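Long-range contact in shikimate kinase (Aquifex aeolicus, PDB 2PT5), which probably catalyses the magnesium-dependent transfer of phosphate from ATP to the 3-hydroxyl of shikimate, a step on the way to chorismate: residues Thr96-Ile101 with Ile136-Asp141. Residues are numbered along the deposited sequence; the frame is centred on the assembly and turned at random.
Sequences TVFIDI and IYSKAD
Thr96 and Asp141 bring the two backbones together, their CA atoms 5.2 Å apart, where strand 95-100 meets the loop following helix 127-137. The chain leaves the helix through a type I turn from Tyr137 to Ala140, in which Ala140 N bonds to Tyr137 O, and so delivers Asp141 beside the strand. Thr96 N donates to Asp141 OD1 at 2.9 Å, almost straight (167°) and onto the lone pair facing away from OD2. With chi1 at 50°, Thr96 OG1 sits between its own N and carbonyl carbon, where it accepts from Asp141 N at 3.0 Å and donates a weak hydrogen bond to Asp141 OD1. Threonine suits because its hydroxyl both donates and accepts, aspartate because a carboxylate oxygen can accept the N-H together with the weaker hydroxyl bond. The chain then enters strand 142-145, the edge of the parallel sheet of this P-loop kinase fold, order 2-3-1-4-5. CG anti to the backbone N (chi1 172°) carries the Phe98 ring below Tyr137. This flat apolar ring offers two faces: Tyr137 CB stands over its centre in a CH-pi contact, 3.3 Å from the centroid, and Asp100 CB covers the opposite face nearer the rim. Alanine's side chain stops at CB, which packs against Phe98 CB at 3.5 Å. An alanine at Phe98 would probably leave Tyr137 CB without its aromatic seat. Tyrosine adds a hydroxyl, hydrogen-bonded to Gly78 O, at a predicted shikimate-binding residue.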
loop_
_atom_site.group_PDB
_atom_site.type_symbol
_atom_site.label_atom_id
_atom_site.label_comp_id
_atom_site.label_asym_id
_atom_site.label_seq_id
_atom_site.Cartn_x
_atom_site.Cartn_y
_atom_site.Cartn_z
ATOM N N THR A 96 3.213 4.405 -9.691
ATOM C CA THR A 96 2.409 3.649 -8.747
ATOM C C THR A 96 2.535 2.190 -9.142
ATOM O O THR A 96 2.464 1.849 -10.323
ATOM C CB THR A 96 0.928 4.108 -8.767
ATOM O OG1 THR A 96 0.436 4.134 -10.114
ATOM C CG2 THR A 96 0.804 5.499 -8.164
ATOM N N VAL A 97 2.760 1.337 -8.149
ATOM C CA VAL A 97 2.947 -0.091 -8.379
ATOM C C VAL A 97 1.973 -0.925 -7.564
ATOM O O VAL A 97 1.970 -0.871 -6.330
ATOM C CB VAL A 97 4.381 -0.542 -8.002
ATOM C CG1 VAL A 97 4.586 -1.992 -8.388
ATOM C CG2 VAL A 97 5.412 0.347 -8.687
ATOM N N PHE A 98 1.167 -1.717 -8.261
ATOM C CA PHE A 98 0.190 -2.565 -7.602
ATOM C C PHE A 98 0.738 -3.976 -7.460
ATOM O O PHE A 98 1.003 -4.656 -8.449
ATOM C CB PHE A 98 -1.133 -2.567 -8.398
ATOM C CG PHE A 98 -2.160 -3.575 -7.912
ATOM C CD1 PHE A 98 -2.263 -3.915 -6.563
ATOM C CD2 PHE A 98 -3.054 -4.157 -8.816
ATOM C CE1 PHE A 98 -3.234 -4.815 -6.120
ATOM C CE2 PHE A 98 -4.035 -5.062 -8.384
ATOM C CZ PHE A 98 -4.127 -5.391 -7.035
ATOM N N ILE A 99 0.938 -4.393 -6.218
ATOM C CA ILE A 99 1.422 -5.736 -5.936
ATOM C C ILE A 99 0.145 -6.540 -5.730
ATOM O O ILE A 99 -0.479 -6.508 -4.664
ATOM C CB ILE A 99 2.293 -5.747 -4.680
ATOM C CG1 ILE A 99 3.505 -4.838 -4.905
ATOM C CG2 ILE A 99 2.724 -7.164 -4.366
ATOM C CD1 ILE A 99 4.347 -4.588 -3.652
ATOM N N ASP A 100 -0.231 -7.250 -6.786
ATOM C CA ASP A 100 -1.463 -8.029 -6.849
ATOM C C ASP A 100 -1.427 -9.467 -6.338
ATOM O O ASP A 100 -0.594 -10.258 -6.762
ATOM C CB ASP A 100 -1.927 -8.043 -8.309
ATOM C CG ASP A 100 -3.342 -8.557 -8.476
ATOM O OD1 ASP A 100 -3.643 -9.078 -9.568
ATOM O OD2 ASP A 100 -4.152 -8.420 -7.535
ATOM N N ILE A 101 -2.339 -9.792 -5.425
ATOM C CA ILE A 101 -2.481 -11.152 -4.913
ATOM C C ILE A 101 -3.944 -11.548 -5.130
ATOM O O ILE A 101 -4.852 -10.724 -4.966
ATOM C CB ILE A 101 -2.170 -11.272 -3.399
ATOM C CG1 ILE A 101 -2.961 -10.228 -2.616
ATOM C CG2 ILE A 101 -0.667 -11.155 -3.161
ATOM C CD1 ILE A 101 -2.820 -10.362 -1.106
ATOM N N ILE A 136 -9.670 -0.446 -7.999
ATOM C CA ILE A 136 -8.940 0.806 -7.905
ATOM C C ILE A 136 -7.440 0.492 -8.018
ATOM O O ILE A 136 -6.726 1.119 -8.796
ATOM C CB ILE A 136 -9.227 1.519 -6.567
ATOM C CG1 ILE A 136 -10.741 1.731 -6.397
ATOM C CG2 ILE A 136 -8.483 2.847 -6.520
ATOM C CD1 ILE A 136 -11.396 2.526 -7.522
ATOM N N TYR A 137 -6.970 -0.492 -7.257
ATOM C CA TYR A 137 -5.557 -0.864 -7.314
ATOM C C TYR A 137 -5.117 -1.077 -8.758
ATOM O O TYR A 137 -4.040 -0.628 -9.162
ATOM C CB TYR A 137 -5.288 -2.158 -6.534
ATOM C CG TYR A 137 -5.504 -2.090 -5.040
ATOM C CD1 TYR A 137 -5.270 -0.918 -4.327
ATOM C CD2 TYR A 137 -5.920 -3.221 -4.331
ATOM C CE1 TYR A 137 -5.452 -0.866 -2.943
ATOM C CE2 TYR A 137 -6.104 -3.183 -2.951
ATOM C CZ TYR A 137 -5.868 -2.001 -2.264
ATOM O OH TYR A 137 -6.090 -1.945 -0.906
ATOM N N SER A 138 -5.963 -1.757 -9.535
ATOM C CA SER A 138 -5.663 -2.063 -10.936
ATOM C C SER A 138 -5.409 -0.845 -11.807
ATOM O O SER A 138 -4.965 -0.984 -12.940
ATOM C CB SER A 138 -6.793 -2.896 -11.569
ATOM O OG SER A 138 -6.901 -4.179 -10.970
ATOM N N LYS A 139 -5.694 0.346 -11.292
ATOM C CA LYS A 139 -5.475 1.562 -12.064
ATOM C C LYS A 139 -4.015 2.010 -11.976
ATOM O O LYS A 139 -3.639 3.044 -12.523
ATOM C CB LYS A 139 -6.405 2.673 -11.560
ATOM C CG LYS A 139 -7.888 2.366 -11.768
ATOM C CD LYS A 139 -8.780 3.465 -11.219
ATOM C CE LYS A 139 -10.235 3.238 -11.612
ATOM N NZ LYS A 139 -10.406 3.237 -13.093
ATOM N N ALA A 140 -3.200 1.204 -11.302
ATOM C CA ALA A 140 -1.783 1.493 -11.107
ATOM C C ALA A 140 -0.968 1.483 -12.401
ATOM O O ALA A 140 -1.279 0.746 -13.335
ATOM C CB ALA A 140 -1.189 0.483 -10.120
ATOM N N ASP A 141 0.083 2.295 -12.442
ATOM C CA ASP A 141 0.956 2.360 -13.606
ATOM C C ASP A 141 1.525 0.972 -13.882
ATOM O O ASP A 141 1.525 0.497 -15.023
ATOM C CB ASP A 141 2.113 3.327 -13.346
ATOM C CG ASP A 141 1.643 4.747 -13.127
ATOM O OD1 ASP A 141 2.018 5.353 -12.100
ATOM O OD2 ASP A 141 0.903 5.259 -13.992
#